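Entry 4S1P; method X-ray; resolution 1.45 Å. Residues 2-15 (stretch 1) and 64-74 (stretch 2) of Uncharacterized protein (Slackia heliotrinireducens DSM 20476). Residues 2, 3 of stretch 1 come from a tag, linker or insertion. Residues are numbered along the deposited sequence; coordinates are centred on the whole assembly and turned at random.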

# COMPACT_ATOMS: atom_id res chain seq x y z
N ASN A 2 0.56 19.76 -16.66
CA ASN A 2 0.19 18.33 -16.94
C ASN A 2 -0.71 17.78 -15.81
O ASN A 2 -0.51 18.10 -14.64
CB ASN A 2 1.43 17.43 -17.02
CG ASN A 2 2.48 17.91 -18.01
OD1 ASN A 2 2.22 18.65 -18.96
ND2 ASN A 2 3.70 17.48 -17.78
N ALA A 3 -1.65 16.91 -16.16
CA ALA A 3 -2.45 16.25 -15.12
C ALA A 3 -1.55 15.29 -14.32
O ALA A 3 -0.54 14.79 -14.82
CB ALA A 3 -3.63 15.51 -15.72
N MSE A 4 -1.86 15.15 -13.03
CA MSE A 4 -1.13 14.27 -12.14
C MSE A 4 -1.38 12.83 -12.56
O MSE A 4 -2.48 12.47 -12.88
CB MSE A 4 -1.61 14.44 -10.70
CG MSE A 4 -0.73 13.64 -9.73
SE MSE A 4 -1.45 13.81 -7.90
CE MSE A 4 -0.94 15.65 -7.65
N ARG A 5 -0.32 12.03 -12.58
CA ARG A 5 -0.40 10.61 -12.93
C ARG A 5 0.19 9.79 -11.80
O ARG A 5 1.33 10.01 -11.37
CB ARG A 5 0.30 10.30 -14.26
CG ARG A 5 -0.20 11.18 -15.42
CD ARG A 5 0.31 10.69 -16.79
NE ARG A 5 -0.44 9.50 -17.22
CZ ARG A 5 0.04 8.26 -17.33
NH1 ARG A 5 -0.79 7.29 -17.67
NH2 ARG A 5 1.31 7.96 -17.10
N ILE A 6 -0.58 8.79 -11.39
CA ILE A 6 -0.25 7.96 -10.21
C ILE A 6 -0.30 6.49 -10.63
O ILE A 6 -1.30 6.04 -11.21
CB ILE A 6 -1.26 8.18 -9.06
CG1 ILE A 6 -1.29 9.66 -8.65
CG2 ILE A 6 -0.92 7.29 -7.87
CD1 ILE A 6 -2.46 10.00 -7.75
N LEU A 7 0.77 5.75 -10.37
CA LEU A 7 0.81 4.29 -10.57
C LEU A 7 0.72 3.63 -9.21
O LEU A 7 1.49 3.96 -8.32
CB LEU A 7 2.13 3.91 -11.22
CG LEU A 7 2.36 2.42 -11.46
CD1 LEU A 7 1.29 1.80 -12.34
CD2 LEU A 7 3.77 2.23 -12.04
N MSE A 8 -0.24 2.73 -9.04
CA MSE A 8 -0.44 2.05 -7.78
C MSE A 8 -0.16 0.57 -7.93
O MSE A 8 -0.62 -0.07 -8.88
CB MSE A 8 -1.89 2.18 -7.31
CG MSE A 8 -2.34 3.63 -7.23
SE MSE A 8 -4.11 3.76 -6.36
CE MSE A 8 -3.53 3.65 -4.51
N LEU A 9 0.67 0.06 -7.04
CA LEU A 9 1.03 -1.33 -7.01
C LEU A 9 0.46 -1.94 -5.74
O LEU A 9 0.73 -1.44 -4.63
CB LEU A 9 2.56 -1.47 -7.00
CG LEU A 9 3.36 -0.56 -7.94
CD1 LEU A 9 4.87 -0.80 -7.76
CD2 LEU A 9 2.90 -0.74 -9.38
N GLY A 10 -0.33 -3.00 -5.85
CA GLY A 10 -0.97 -3.56 -4.64
C GLY A 10 -1.84 -4.76 -4.89
O GLY A 10 -1.66 -5.48 -5.88
N ASN A 11 -2.78 -4.96 -3.98
CA ASN A 11 -3.71 -6.07 -4.07
C ASN A 11 -5.09 -5.59 -3.66
O ASN A 11 -5.41 -4.42 -3.90
CB ASN A 11 -3.16 -7.29 -3.35
CG ASN A 11 -3.05 -7.12 -1.87
OD1 ASN A 11 -3.68 -6.27 -1.23
ND2 ASN A 11 -2.24 -7.98 -1.28
N SER A 12 -5.97 -6.46 -3.13
CA SER A 12 -7.32 -5.99 -2.84
C SER A 12 -7.37 -4.87 -1.79
O SER A 12 -8.35 -4.13 -1.76
CB SER A 12 -8.24 -7.16 -2.46
OG SER A 12 -8.02 -7.53 -1.15
N LEU A 13 -6.33 -4.68 -0.96
CA LEU A 13 -6.39 -3.52 -0.05
C LEU A 13 -6.33 -2.20 -0.81
O LEU A 13 -6.81 -1.15 -0.32
CB LEU A 13 -5.30 -3.59 1.03
CG LEU A 13 -5.60 -4.48 2.24
CD1 LEU A 13 -5.71 -5.94 1.89
CD2 LEU A 13 -4.56 -4.23 3.32
N THR A 14 -5.78 -2.24 -2.01
CA THR A 14 -5.79 -1.09 -2.91
C THR A 14 -7.07 -1.04 -3.74
O THR A 14 -7.67 0.02 -3.85
CB THR A 14 -4.56 -1.13 -3.84
OG1 THR A 14 -3.40 -0.86 -3.07
CG2 THR A 14 -4.65 -0.06 -4.94
N THR A 15 -7.50 -2.16 -4.32
CA THR A 15 -8.57 -2.11 -5.30
C THR A 15 -9.95 -2.15 -4.69
O THR A 15 -10.91 -1.71 -5.35
CB THR A 15 -8.46 -3.26 -6.31
OG1 THR A 15 -8.44 -4.51 -5.63
CG2 THR A 15 -7.21 -3.12 -7.16
N TRP A 64 5.17 9.39 -14.70
CA TRP A 64 4.44 9.31 -13.42
C TRP A 64 4.90 10.37 -12.45
O TRP A 64 6.12 10.58 -12.27
CB TRP A 64 4.61 7.90 -12.80
CG TRP A 64 4.27 6.81 -13.74
CD1 TRP A 64 5.13 6.10 -14.50
CD2 TRP A 64 2.96 6.36 -14.11
NE1 TRP A 64 4.45 5.23 -15.31
CE2 TRP A 64 3.11 5.40 -15.12
CE3 TRP A 64 1.65 6.71 -13.71
CZ2 TRP A 64 2.01 4.76 -15.71
CZ3 TRP A 64 0.58 6.09 -14.29
CH2 TRP A 64 0.75 5.12 -15.29
N ASP A 65 3.93 10.91 -11.70
CA ASP A 65 4.26 11.78 -10.56
C ASP A 65 4.56 11.01 -9.30
O ASP A 65 5.43 11.39 -8.51
CB ASP A 65 3.14 12.77 -10.32
CG ASP A 65 2.97 13.71 -11.50
OD1 ASP A 65 3.78 14.64 -11.61
OD2 ASP A 65 2.13 13.49 -12.37
N PHE A 66 3.81 9.94 -9.08
CA PHE A 66 3.93 9.13 -7.89
C PHE A 66 3.80 7.67 -8.23
O PHE A 66 3.06 7.31 -9.14
CB PHE A 66 2.82 9.48 -6.90
CG PHE A 66 2.86 10.89 -6.38
CD1 PHE A 66 3.75 11.25 -5.38
CD2 PHE A 66 2.04 11.86 -6.89
CE1 PHE A 66 3.82 12.54 -4.89
CE2 PHE A 66 2.08 13.14 -6.40
CZ PHE A 66 2.98 13.50 -5.41
N VAL A 67 4.49 6.83 -7.46
CA VAL A 67 4.32 5.39 -7.50
C VAL A 67 3.96 4.94 -6.09
O VAL A 67 4.74 5.14 -5.16
CB VAL A 67 5.56 4.64 -7.98
CG1 VAL A 67 5.32 3.13 -7.94
CG2 VAL A 67 5.94 5.09 -9.39
N VAL A 68 2.74 4.42 -5.93
CA VAL A 68 2.24 4.00 -4.59
C VAL A 68 2.47 2.50 -4.44
O VAL A 68 2.13 1.73 -5.33
CB VAL A 68 0.75 4.31 -4.44
CG1 VAL A 68 0.23 3.87 -3.08
CG2 VAL A 68 0.50 5.79 -4.65
N MSE A 69 3.04 2.10 -3.29
CA MSE A 69 3.42 0.74 -3.07
C MSE A 69 2.69 0.18 -1.88
O MSE A 69 2.83 0.70 -0.76
CB MSE A 69 4.93 0.63 -2.80
CG MSE A 69 5.75 1.22 -3.95
SE MSE A 69 7.62 1.54 -3.47
CE MSE A 69 7.24 2.91 -2.10
N GLN A 70 1.91 -0.89 -2.09
CA GLN A 70 1.16 -1.55 -1.02
C GLN A 70 1.51 -3.04 -0.97
O GLN A 70 1.29 -3.75 -1.93
CB GLN A 70 -0.35 -1.38 -1.24
CG GLN A 70 -1.23 -2.05 -0.19
CD GLN A 70 -2.02 -3.21 -0.74
OE1 GLN A 70 -2.72 -3.09 -1.74
NE2 GLN A 70 -1.92 -4.36 -0.09
N GLU A 71 2.02 -3.47 0.19
CA GLU A 71 2.41 -4.84 0.40
C GLU A 71 1.24 -5.69 0.89
O GLU A 71 0.30 -5.19 1.51
CB GLU A 71 3.53 -4.90 1.45
CG GLU A 71 4.10 -6.28 1.79
CD GLU A 71 4.75 -6.97 0.59
OE1 GLU A 71 4.01 -7.36 -0.36
OE2 GLU A 71 6.00 -7.11 0.58
N MSE A 72 1.33 -6.98 0.59
CA MSE A 72 0.44 -7.99 1.17
C MSE A 72 0.28 -7.67 2.65
O MSE A 72 1.24 -7.36 3.34
CB MSE A 72 1.04 -9.37 0.88
CG MSE A 72 0.06 -10.52 1.14
SE MSE A 72 0.22 -11.08 3.02
CE MSE A 72 2.07 -11.75 3.00
N SER A 73 -0.95 -7.79 3.13
CA SER A 73 -1.39 -7.14 4.36
C SER A 73 -0.68 -7.50 5.64
O SER A 73 -0.68 -6.70 6.56
CB SER A 73 -2.91 -7.33 4.56
OG SER A 73 -3.22 -8.69 4.68
N HIS A 74 -0.06 -8.69 5.73
CA HIS A 74 0.77 -9.00 6.90
C HIS A 74 2.25 -9.06 6.59
O HIS A 74 3.08 -9.27 7.50
CB HIS A 74 0.31 -10.26 7.65
CG HIS A 74 0.36 -11.52 6.86
ND1 HIS A 74 1.53 -12.20 6.63
CD2 HIS A 74 -0.63 -12.30 6.35
CE1 HIS A 74 1.27 -13.32 5.99
NE2 HIS A 74 -0.04 -13.41 5.81
O HOH W 1 2.03 15.67 -13.93

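The two stretches pair as neighbouring parallel strands, their N-to-C directions 17° apart, and bury 1012 Å² between them. Odd-numbered residues of the first strand supply the backbone groups for the pairing. Leu7 N donates to Phe66 O (3.0 Å, 172° at the hydrogen), Val68 N to Leu7 O (2.7 Å, 165°), Leu9 N to Val68 O (2.8 Å, 167°) and Gln70 N to Leu9 O (2.9 Å, 147°). Both backbone polar groups of Leu7 and of Leu9 are therefore satisfied by the second stretch. Between these bonds lie CA-H...O contacts, such as Val67 CA to Leu7 O at 3.3 Å.

At the N-terminal end a side chain replaces a backbone acceptor. Arg5 N donates to Asp65 OD2 (2.9 Å, 162°), while Arg5 O accepts from Asp65 N (2.8 Å, 148°) and, weakly, from Phe66 N (3.4 Å). Asp65 suits this place because its carboxylate and its own amide close a ring with Arg5. Water 1 extends the anchorage, donating to Asp65 OD2 (2.7 Å) and to Ala3 O (2.9 Å), the latter a tag residue.

At the other end Gln70 does the polar work. Its OE1 accepts from Asn11 N (2.9 Å, 172°) and from Thr14 OG1 (2.7 Å); its NE2 donates to Asn11 OD1 (2.8 Å, 163°) and to Glu71 O (2.9 Å, 146°). The buried amide thus has partners for both its oxygen and its nitrogen. Asn11 OD1 also caps the following helix, accepting from Leu13 N (3.1 Å, 167°), and Asn11 ND2 is satisfied elsewhere in the structure. Gly10 fits tightly: its CA lies 3.4 Å from Gln70 OE1, and an ideally placed CB would stand only 2.5 Å from that oxygen, a clash.

Apolar side chains occupy both sheet faces. Ile6, Met8, Phe66 and Val68 share one, where Ile6 CG2 meets Val68 CG2 at 3.8 Å and the selenomethionine methyl Met8 CE lies 4.0 Å from Val68 CG1. Selenomethionine Met4 brings SE to the edge of the Phe66 ring, 3.9 Å from CE2. Leu7, Leu9, Val67 and Met69 share the other face, with Leu9 CD1 4.0 Å from Val67 CG1.

The Trp64 indole is sandwiched. Arg5 CZ sits 4.1 Å from the centroid of its six-membered ring, 25° off the normal, a cation-pi arrangement; over the opposite face Leu7 CB makes a CH-pi contact at 4.0 Å, 18° off. Trp64 NE1 is hydrogen-bonded elsewhere in the structure.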